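Local coordinates for ABC transporter, periplasmic solute-binding protein (Rhizobium meliloti, PDB 4WED), which probably binds a solute, perhaps a peptide or a nickel complex, in the periplasm and delivers it to an ABC transporter for uptake, at residues A[52-58]-A[166-170]; A[109-115]-A[142-148]; A[270-274]-A[422-426]; A[299-305]-A[384-389]. All coordinates share one frame; numbering follows the deposited sequence.

Contact 1. Residues A[52-58]-A[166-170]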
# COMPACT_ATOMS: atom_id res chain seq x y z
N GLN A 52 19.50 2.06 -5.30
CA GLN A 52 19.24 0.91 -6.19
C GLN A 52 19.54 -0.43 -5.54
O GLN A 52 19.81 -1.40 -6.22
CB GLN A 52 20.03 1.07 -7.51
CG GLN A 52 19.45 2.15 -8.41
CD GLN A 52 19.94 3.54 -8.10
OE1 GLN A 52 21.11 3.74 -7.80
NE2 GLN A 52 19.06 4.53 -8.22
N SER A 53 19.46 -0.52 -4.22
CA SER A 53 19.49 -1.82 -3.59
C SER A 53 18.31 -1.98 -2.61
O SER A 53 17.38 -1.18 -2.66
CB SER A 53 20.84 -2.05 -2.92
OG SER A 53 21.05 -3.44 -2.85
N HIS A 54 18.34 -2.99 -1.74
CA HIS A 54 17.16 -3.35 -0.92
C HIS A 54 17.41 -3.47 0.61
O HIS A 54 16.71 -4.22 1.30
CB HIS A 54 16.53 -4.63 -1.48
CG HIS A 54 17.38 -5.86 -1.35
ND1 HIS A 54 18.50 -6.08 -2.13
CD2 HIS A 54 17.26 -6.95 -0.56
CE1 HIS A 54 19.04 -7.24 -1.81
NE2 HIS A 54 18.30 -7.79 -0.87
N TYR A 55 18.36 -2.70 1.13
CA TYR A 55 18.74 -2.82 2.54
C TYR A 55 18.28 -1.68 3.47
O TYR A 55 18.47 -1.76 4.69
CB TYR A 55 20.27 -2.99 2.66
CG TYR A 55 20.77 -4.25 1.98
CD1 TYR A 55 20.55 -5.52 2.54
CD2 TYR A 55 21.45 -4.18 0.78
CE1 TYR A 55 21.00 -6.67 1.92
CE2 TYR A 55 21.90 -5.33 0.14
CZ TYR A 55 21.67 -6.57 0.71
OH TYR A 55 22.14 -7.69 0.04
N ALA A 56 17.71 -0.62 2.94
CA ALA A 56 17.34 0.51 3.78
C ALA A 56 15.88 0.52 4.20
O ALA A 56 15.04 -0.14 3.58
CB ALA A 56 17.65 1.83 3.09
N ILE A 57 15.60 1.27 5.25
CA ILE A 57 14.25 1.74 5.52
C ILE A 57 13.89 2.78 4.44
O ILE A 57 14.54 3.81 4.33
CB ILE A 57 14.13 2.42 6.91
CG1 ILE A 57 14.49 1.45 8.03
CG2 ILE A 57 12.71 2.97 7.12
CD1 ILE A 57 14.45 2.09 9.41
N TRP A 58 12.84 2.49 3.68
CA TRP A 58 12.40 3.33 2.54
C TRP A 58 12.18 4.79 2.93
O TRP A 58 12.65 5.70 2.27
CB TRP A 58 11.11 2.78 1.92
CG TRP A 58 11.25 1.39 1.35
CD1 TRP A 58 11.67 1.05 0.11
CD2 TRP A 58 10.92 0.16 2.01
NE1 TRP A 58 11.66 -0.31 -0.05
CE2 TRP A 58 11.18 -0.89 1.10
CE3 TRP A 58 10.41 -0.16 3.28
CZ2 TRP A 58 10.98 -2.23 1.41
CZ3 TRP A 58 10.21 -1.49 3.61
CH2 TRP A 58 10.50 -2.52 2.67
N THR A 166 10.07 4.52 -4.13
CA THR A 166 11.16 4.99 -3.28
C THR A 166 12.41 4.42 -3.90
O THR A 166 13.37 5.11 -4.07
CB THR A 166 10.98 4.59 -1.79
OG1 THR A 166 9.86 5.33 -1.23
CG2 THR A 166 12.25 4.95 -0.95
N ARG A 167 12.39 3.15 -4.28
CA ARG A 167 13.52 2.54 -4.96
C ARG A 167 12.99 1.60 -6.02
O ARG A 167 11.90 1.07 -5.85
CB ARG A 167 14.36 1.76 -3.96
CG ARG A 167 13.60 0.64 -3.30
CD ARG A 167 14.51 -0.31 -2.56
NE ARG A 167 14.91 0.25 -1.28
CZ ARG A 167 14.80 -0.38 -0.12
NH1 ARG A 167 14.30 -1.59 -0.06
NH2 ARG A 167 15.19 0.23 0.97
N PRO A 168 13.72 1.35 -7.10
CA PRO A 168 15.05 1.89 -7.40
C PRO A 168 15.05 3.14 -8.27
O PRO A 168 16.07 3.52 -8.84
CB PRO A 168 15.66 0.77 -8.21
CG PRO A 168 14.52 0.31 -9.04
CD PRO A 168 13.32 0.37 -8.13
N THR A 169 13.92 3.81 -8.32
CA THR A 169 13.68 4.83 -9.32
C THR A 169 14.20 6.23 -9.05
O THR A 169 13.74 7.19 -9.70
CB THR A 169 12.17 4.95 -9.48
OG1 THR A 169 11.57 5.02 -8.17
CG2 THR A 169 11.67 3.74 -10.17
N ARG A 170 15.13 6.40 -8.11
CA ARG A 170 15.50 7.75 -7.71
C ARG A 170 16.93 8.06 -8.03
O ARG A 170 17.66 7.16 -8.44
CB ARG A 170 15.13 7.99 -6.26
CG ARG A 170 13.67 7.62 -6.02
CD ARG A 170 13.11 8.26 -4.77
NE ARG A 170 11.70 8.01 -4.65
CZ ARG A 170 10.93 8.54 -3.69
NH1 ARG A 170 11.46 9.35 -2.76
NH2 ARG A 170 9.63 8.26 -3.65
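Two irregular loops run past each other, near at both ends: the CA atoms of Q52 and P168 are 4.5 Å apart, those of W58 and T166 6.2 Å. R167 fills the bay between. The chain leaves with CG between the backbone N and carbonyl carbon (chi1 61°) and bends at chi3, which lays the guanidinium across W58. The indole and guanidinium planes are 33° apart, and the overlap is offset toward the pyrrole side. W58 NE1 and R167 NH1 come within 2.9 Å, but both are donors and form no hydrogen bond. S53 O and H54 CA lie over the other guanidinium face. At its edge, R167 NH2 donates to A56 O over 2.6 Å. The bond lies in the guanidinium plane but reaches the oxygen from above the carbonyl plane. Two acceptors, A56 O and Q61 OE1, hold this nitrogen and would limit turning of the group. At the other end, Q52 bends at chi2 and sends NE2 straight to P168 O, 3.2 Å away (169°). P168 follows a cis peptide bond, and its CB packs on Q52 CG at 4.0 Å. T166 OG1 bonds Y514 O. R170 NE bonds Y165 O, and its NH1 bonds D62 OD1; D62 is a ligand of the bound sodium ion. A glycerol, probably from the crystallisation liquor, bonds the backbone N of T166 and R167. W58 also meets Y514 and W247 edge-to-face, an aromatic wall consistent with the ligand cleft of a family 5 solute-binding protein.

Contact 2. Residues A[109-115]-A[142-148]; sequences KFDAAAC and VVDDYHI
A112 meets the 142-148 hairpin at the tight part of this contact. Its CB packs 3.6 Å from V142 CG1. I148 packs beside it, with CG1 3.7 Å from A112 CB. I148 CD1 reaches on to C115 CB and SG and to A112 O. A112 N, in the first turn of the helix, donates to D145 O at 2.8 Å; the bond is fairly straight (163°) but comes from above the carbonyl plane. D111 is the N-cap of helix 112-122, and its OD1 accepts from A114 N. The hairpin joins strands 137-144 and 147-152 of a four-stranded antiparallel sheet. A classic beta bulge sets V143 and D144 against H147; H147 O accepts from both their backbone N atoms. D144 OD1 closes an Asx turn by accepting from Y146 N. H147 ND1 reaches the same oxygen from the opposite face of the carboxylate. The helix start is thus set against the turn, while F110 packs on L98 of the neighbouring strand. The solvent side is looser. K109 starts out extended, then bends at chi3 and chi4, which brings NZ back to D111 OD2 in a 2.9 Å salt bridge. From there NZ makes a long salt bridge to D145 OD2, at 3.7 Å. The lysine would offset the like charges of the two aspartates. Y146 OH lies 3.9 Å from K109 NZ, and Y146 CE1 is no nearer than 4.0 Å to F110 O.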
# COMPACT_ATOMS: atom_id res chain seq x y z
N LYS A 109 25.19 19.18 -11.18
CA LYS A 109 23.98 19.65 -11.85
C LYS A 109 23.04 18.49 -12.20
O LYS A 109 23.47 17.44 -12.67
CB LYS A 109 24.40 20.38 -13.13
CG LYS A 109 23.32 20.97 -14.01
CD LYS A 109 23.93 21.94 -15.02
CE LYS A 109 24.63 21.26 -16.20
NZ LYS A 109 23.69 21.00 -17.34
N PHE A 110 21.75 18.67 -11.97
CA PHE A 110 20.80 17.65 -12.45
C PHE A 110 20.36 17.98 -13.87
O PHE A 110 19.91 19.07 -14.12
CB PHE A 110 19.60 17.55 -11.53
CG PHE A 110 18.57 16.56 -12.00
CD1 PHE A 110 18.81 15.19 -11.88
CD2 PHE A 110 17.38 16.99 -12.57
CE1 PHE A 110 17.88 14.27 -12.30
CE2 PHE A 110 16.45 16.07 -13.01
CZ PHE A 110 16.70 14.71 -12.88
N ASP A 111 20.53 17.02 -14.77
CA ASP A 111 20.22 17.21 -16.20
C ASP A 111 20.00 15.83 -16.90
O ASP A 111 20.14 14.75 -16.29
CB ASP A 111 21.29 18.11 -16.92
CG ASP A 111 22.69 17.48 -16.97
OD1 ASP A 111 22.84 16.33 -16.51
OD2 ASP A 111 23.65 18.12 -17.48
N ALA A 112 19.66 15.85 -18.17
CA ALA A 112 19.47 14.60 -18.93
C ALA A 112 20.57 13.53 -18.75
O ALA A 112 20.28 12.36 -18.45
CB ALA A 112 19.29 14.91 -20.39
N ALA A 113 21.81 13.93 -18.95
CA ALA A 113 22.98 13.08 -18.70
C ALA A 113 22.99 12.41 -17.31
O ALA A 113 23.31 11.24 -17.18
CB ALA A 113 24.24 13.91 -18.90
N ALA A 114 22.64 13.15 -16.26
CA ALA A 114 22.68 12.59 -14.91
C ALA A 114 21.49 11.66 -14.73
O ALA A 114 21.57 10.64 -14.07
CB ALA A 114 22.66 13.71 -13.88
N CYS A 115 20.39 11.99 -15.39
CA CYS A 115 19.21 11.16 -15.38
C CYS A 115 19.40 9.81 -16.09
O CYS A 115 19.06 8.76 -15.54
CB CYS A 115 18.08 11.93 -16.04
SG CYS A 115 16.53 11.05 -15.99
N VAL A 142 18.68 10.47 -24.96
CA VAL A 142 18.81 11.88 -24.59
C VAL A 142 18.58 12.78 -25.82
O VAL A 142 19.02 12.47 -26.93
CB VAL A 142 20.20 12.16 -23.98
CG1 VAL A 142 20.37 13.63 -23.61
CG2 VAL A 142 20.43 11.26 -22.78
N VAL A 143 17.85 13.86 -25.61
CA VAL A 143 17.47 14.77 -26.68
C VAL A 143 18.14 16.08 -26.41
O VAL A 143 18.84 16.61 -27.27
CB VAL A 143 15.94 14.94 -26.80
CG1 VAL A 143 15.56 16.08 -27.74
CG2 VAL A 143 15.30 13.63 -27.28
N ASP A 144 17.95 16.63 -25.22
CA ASP A 144 18.74 17.77 -24.81
C ASP A 144 19.06 17.70 -23.29
O ASP A 144 18.78 16.68 -22.63
CB ASP A 144 18.07 19.08 -25.27
CG ASP A 144 16.87 19.46 -24.42
OD1 ASP A 144 16.54 18.72 -23.47
OD2 ASP A 144 16.26 20.52 -24.70
N ASP A 145 19.68 18.75 -22.74
CA ASP A 145 19.92 18.84 -21.30
C ASP A 145 18.68 18.64 -20.44
O ASP A 145 18.81 18.25 -19.29
CB ASP A 145 20.56 20.19 -20.94
CG ASP A 145 22.02 20.27 -21.35
OD1 ASP A 145 22.45 19.42 -22.15
OD2 ASP A 145 22.74 21.18 -20.87
N TYR A 146 17.49 18.92 -20.97
CA TYR A 146 16.29 18.75 -20.15
C TYR A 146 15.22 17.88 -20.76
O TYR A 146 14.13 17.80 -20.20
CB TYR A 146 15.78 20.13 -19.70
CG TYR A 146 16.89 20.85 -19.00
CD1 TYR A 146 17.17 20.59 -17.67
CD2 TYR A 146 17.77 21.68 -19.69
CE1 TYR A 146 18.25 21.17 -17.03
CE2 TYR A 146 18.84 22.29 -19.06
CZ TYR A 146 19.08 22.03 -17.73
OH TYR A 146 20.13 22.60 -17.07
N HIS A 147 15.53 17.16 -21.84
CA HIS A 147 14.52 16.27 -22.46
C HIS A 147 15.07 14.88 -22.69
O HIS A 147 16.11 14.70 -23.33
CB HIS A 147 13.94 16.87 -23.73
CG HIS A 147 13.18 18.13 -23.49
ND1 HIS A 147 13.80 19.35 -23.31
CD2 HIS A 147 11.86 18.36 -23.32
CE1 HIS A 147 12.90 20.28 -23.06
NE2 HIS A 147 11.71 19.71 -23.05
N ILE A 148 14.38 13.90 -22.12
CA ILE A 148 14.69 12.50 -22.34
C ILE A 148 13.44 11.74 -22.79
O ILE A 148 12.33 11.97 -22.28
CB ILE A 148 15.23 11.80 -21.05
CG1 ILE A 148 16.54 12.42 -20.60
CG2 ILE A 148 15.50 10.32 -21.33
CD1 ILE A 148 17.36 11.56 -19.64

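Contact 3. Residues A[270-274]-A[422-426]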
# COMPACT_ATOMS: atom_id res chain seq x y z
N PRO A 270 -7.32 6.31 7.23
CA PRO A 270 -8.13 5.12 6.86
C PRO A 270 -7.39 4.08 6.00
O PRO A 270 -7.81 2.92 5.95
CB PRO A 270 -9.30 5.71 6.06
CG PRO A 270 -9.32 7.15 6.37
CD PRO A 270 -7.93 7.56 6.74
N GLY A 271 -6.33 4.50 5.31
CA GLY A 271 -5.39 3.53 4.76
C GLY A 271 -5.66 3.13 3.34
O GLY A 271 -6.54 3.67 2.69
N ASN A 272 -4.88 2.15 2.86
CA ASN A 272 -4.89 1.76 1.46
C ASN A 272 -4.69 0.27 1.17
O ASN A 272 -4.56 -0.14 0.01
CB ASN A 272 -3.89 2.62 0.66
CG ASN A 272 -2.47 2.56 1.22
OD1 ASN A 272 -1.84 1.52 1.24
ND2 ASN A 272 -1.95 3.70 1.60
N VAL A 273 -4.75 -0.53 2.21
CA VAL A 273 -4.73 -1.98 2.18
C VAL A 273 -6.13 -2.40 2.69
O VAL A 273 -6.69 -1.82 3.63
CB VAL A 273 -3.65 -2.59 3.16
CG1 VAL A 273 -3.76 -4.10 3.31
CG2 VAL A 273 -2.22 -2.28 2.70
N THR A 274 -6.68 -3.42 2.03
CA THR A 274 -7.99 -3.92 2.38
C THR A 274 -7.85 -5.33 2.85
O THR A 274 -7.12 -6.15 2.25
CB THR A 274 -8.96 -3.84 1.19
OG1 THR A 274 -8.84 -2.54 0.57
CG2 THR A 274 -10.41 -4.11 1.65
N THR A 422 -4.87 -6.80 0.55
CA THR A 422 -4.34 -6.21 -0.65
C THR A 422 -2.91 -5.70 -0.45
O THR A 422 -2.42 -5.55 0.65
CB THR A 422 -5.25 -5.10 -1.26
OG1 THR A 422 -5.46 -4.00 -0.34
CG2 THR A 422 -6.59 -5.67 -1.67
N TYR A 423 -2.25 -5.44 -1.56
CA TYR A 423 -0.88 -5.04 -1.55
C TYR A 423 -0.72 -3.60 -1.03
O TYR A 423 0.31 -3.30 -0.38
CB TYR A 423 -0.29 -5.17 -2.96
CG TYR A 423 -0.06 -6.59 -3.45
CD1 TYR A 423 -0.32 -7.67 -2.65
CD2 TYR A 423 0.49 -6.84 -4.71
CE1 TYR A 423 -0.08 -8.95 -3.09
CE2 TYR A 423 0.76 -8.13 -5.14
CZ TYR A 423 0.46 -9.18 -4.32
OH TYR A 423 0.67 -10.49 -4.66
N GLY A 424 -1.70 -2.73 -1.31
CA GLY A 424 -1.61 -1.33 -0.88
C GLY A 424 -0.83 -0.39 -1.83
O GLY A 424 -0.23 -0.83 -2.80
N ALA A 425 -0.87 0.91 -1.56
CA ALA A 425 -0.19 1.89 -2.38
C ALA A 425 1.27 1.60 -2.26
O ALA A 425 1.69 1.24 -1.19
CB ALA A 425 -0.46 3.28 -1.87
N PRO A 426 2.08 1.77 -3.32
CA PRO A 426 1.70 2.34 -4.60
C PRO A 426 1.50 1.31 -5.72
O PRO A 426 1.53 1.67 -6.89
CB PRO A 426 2.93 3.18 -4.94
CG PRO A 426 4.07 2.35 -4.42
CD PRO A 426 3.53 1.59 -3.23
O HOH W 1 1.45 2.23 1.50
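Hydrogen bonds carry most of the contact between N272, V273 and T274 and the loop 422-425. T274 is gripped at both backbone atoms by T422. Its N donates to T422 OG1 at 2.7 Å, and its O accepts from T422 N at 2.9 Å, in the carbonyl plane. The hydroxyl faces T274 because T422 OG1 stands between its own backbone N and carbonyl carbon (chi1 60°). This pair extends the antiparallel pairing of strands 274-279 and 417-421, with a side-chain oxygen as one acceptor. T274 OG1 turns elsewhere, to M320 O. Further on, A425 N donates to N272 OD1 at 3.0 Å. The donor stands well above the amide carbonyl plane, 66° out of it. A water donates to A425 O and, more weakly, to the same N272 oxygen. G424 CA makes a CA-H...O contact with N272 O, 3.3 Å long. The positive phi of G424 turns the chain here, and D428 OD2 accepts from G424 N. Van der Waals contact is modest. V273 CG2 lies over G424 CA at 3.8 Å, V273 CG1 is 3.3 Å from T422 O, and A425 CB faces the amide of N272. Beyond A425 a cis peptide bond leads to P426, which packs on Y71, Y165 and Y514. The chemistry is neutral and directional: the three direct donors are backbone N-H groups; two acceptors are side-chain oxygens, N272 OD1 and T422 OG1, and one is T274 O. This would help define the path of the loop near the centre of the chain without charge pairs between the segments.

Contact 4. Residues A[299-305]-A[384-389]; sequences GIDRAAI and VIQSEM
E388 OE1 takes the shortest direct polar bond between the segments, from D301 N at 2.9 Å and nearly straight (167°). The donor comes from above the carboxylate plane. Extended beyond CG, the glutamate chain carries its carboxylate across the gap from helix 378-392 to the start of helix 302-310. The other oxygen, E388 OE2, lies 3.1 Å from D301 CB and 3.7 Å from A304 CB. D301 is the N-cap of helix 302-310, with its OD1 accepting from A304 N. E388 therefore binds the backbone of the capping residue itself. The nearby helix start may ease its charge, although the D301 carboxylate is a like charge close by. R337 touches E388 and makes a long, weak ion pair with D301 OD2. Beside this polar patch the contact is apolar. I305 CD1 meets I385 CG1 at 4.0 Å, and A304 CB faces V384 CG1. I300 reaches I385 loosely through CD1 and lies closer to M389, a selenomethionine. The M389 chain is bent at chi2 and chi3, which brings its CE to I300 CG1 (3.7 Å) and to G299 O (3.2 Å). At that end a water donates to both G299 O and E388 O and links the segments.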
# COMPACT_ATOMS: atom_id res chain seq x y z
N GLY A 299 -24.35 -10.57 6.27
CA GLY A 299 -24.52 -11.17 7.60
C GLY A 299 -23.40 -10.81 8.57
O GLY A 299 -23.50 -11.05 9.77
N ILE A 300 -22.34 -10.22 8.05
CA ILE A 300 -21.17 -9.86 8.82
C ILE A 300 -21.27 -8.40 9.23
O ILE A 300 -21.84 -7.58 8.47
CB ILE A 300 -19.92 -10.09 7.96
CG1 ILE A 300 -19.63 -11.59 7.92
CG2 ILE A 300 -18.73 -9.31 8.49
CD1 ILE A 300 -18.59 -11.99 6.87
N ASP A 301 -20.73 -8.08 10.41
CA ASP A 301 -20.60 -6.70 10.88
C ASP A 301 -19.15 -6.18 10.83
O ASP A 301 -18.34 -6.46 11.69
CB ASP A 301 -21.15 -6.53 12.28
CG ASP A 301 -21.32 -5.08 12.66
OD1 ASP A 301 -20.36 -4.30 12.57
OD2 ASP A 301 -22.42 -4.70 13.04
N ARG A 302 -18.86 -5.40 9.81
CA ARG A 302 -17.53 -4.86 9.61
C ARG A 302 -17.15 -3.96 10.76
O ARG A 302 -16.02 -3.95 11.20
CB ARG A 302 -17.46 -4.12 8.29
CG ARG A 302 -17.34 -5.04 7.09
CD ARG A 302 -18.26 -4.64 5.97
NE ARG A 302 -18.06 -5.49 4.81
CZ ARG A 302 -18.86 -6.49 4.47
NH1 ARG A 302 -19.92 -6.77 5.18
NH2 ARG A 302 -18.59 -7.21 3.40
N ALA A 303 -18.13 -3.21 11.24
CA ALA A 303 -17.93 -2.29 12.37
C ALA A 303 -17.47 -3.00 13.63
O ALA A 303 -16.67 -2.46 14.38
CB ALA A 303 -19.21 -1.52 12.63
N ALA A 304 -17.99 -4.20 13.88
CA ALA A 304 -17.57 -5.02 15.01
C ALA A 304 -16.15 -5.56 14.74
O ALA A 304 -15.33 -5.68 15.65
CB ALA A 304 -18.54 -6.17 15.18
N ILE A 305 -15.87 -5.89 13.49
CA ILE A 305 -14.49 -6.28 13.11
C ILE A 305 -13.54 -5.14 13.48
O ILE A 305 -12.46 -5.36 14.04
CB ILE A 305 -14.33 -6.51 11.60
CG1 ILE A 305 -15.36 -7.50 11.06
CG2 ILE A 305 -12.92 -7.02 11.29
CD1 ILE A 305 -14.96 -8.93 11.15
N VAL A 384 -15.71 -13.45 15.95
CA VAL A 384 -16.76 -12.48 15.74
C VAL A 384 -17.70 -12.97 14.63
O VAL A 384 -18.91 -13.06 14.80
CB VAL A 384 -16.20 -11.12 15.29
CG1 VAL A 384 -17.32 -10.15 14.91
CG2 VAL A 384 -15.32 -10.52 16.37
N ILE A 385 -17.09 -13.31 13.50
CA ILE A 385 -17.82 -13.77 12.31
C ILE A 385 -18.64 -15.04 12.59
O ILE A 385 -19.82 -15.10 12.29
CB ILE A 385 -16.84 -14.01 11.15
CG1 ILE A 385 -16.26 -12.66 10.71
CG2 ILE A 385 -17.51 -14.72 9.99
CD1 ILE A 385 -15.00 -12.76 9.89
N GLN A 386 -18.00 -16.03 13.17
CA GLN A 386 -18.65 -17.29 13.46
C GLN A 386 -19.94 -17.09 14.26
O GLN A 386 -20.96 -17.81 14.08
CB GLN A 386 -17.69 -18.13 14.29
CG GLN A 386 -18.28 -19.37 14.92
CD GLN A 386 -17.28 -20.04 15.86
OE1 GLN A 386 -17.07 -19.58 16.99
NE2 GLN A 386 -16.68 -21.13 15.39
N SER A 387 -19.84 -16.13 15.18
CA SER A 387 -20.92 -15.75 16.06
C SER A 387 -22.04 -15.00 15.28
O SER A 387 -23.23 -15.18 15.56
CB SER A 387 -20.35 -14.89 17.19
OG SER A 387 -21.37 -14.19 17.85
N GLU A 388 -21.64 -14.18 14.31
CA GLU A 388 -22.57 -13.47 13.47
C GLU A 388 -23.25 -14.36 12.44
O GLU A 388 -24.42 -14.17 12.15
CB GLU A 388 -21.85 -12.34 12.77
CG GLU A 388 -21.54 -11.21 13.73
CD GLU A 388 -20.60 -10.19 13.13
OE1 GLU A 388 -20.12 -10.43 12.00
OE2 GLU A 388 -20.34 -9.15 13.79
N MSE A 389 -22.50 -15.31 11.89
CA MSE A 389 -23.03 -16.37 11.01
C MSE A 389 -24.01 -17.28 11.71
O MSE A 389 -25.03 -17.71 11.16
CB MSE A 389 -21.81 -17.19 10.60
CG MSE A 389 -20.84 -16.42 9.72
SE MSE A 389 -21.81 -15.73 8.15
CE MSE A 389 -22.43 -13.93 8.72
O HOH W 2 -25.45 -11.43 11.86

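Overall arrangement
Contact 2 falls between the two segments of contact 1 along the chain. Contacts 3 and 4 follow, with contact 4 between the segments of contact 3. Contact 3 is nearest the middle of the chain. Its centre is about 20 Å from that of contact 1 and about 22 Å from that of contact 4. Contacts 2 and 4 lie on opposite sides of the chain's centre, their centres about 56 Å apart. Helix 112-122 starts in contact 2, and its later residues R121 and W122 touch Q52 of contact 1. Y514 touches both P426 of contact 3 and W58 of contact 1. The series runs across the elongated, lobed form expected of periplasmic binding proteins.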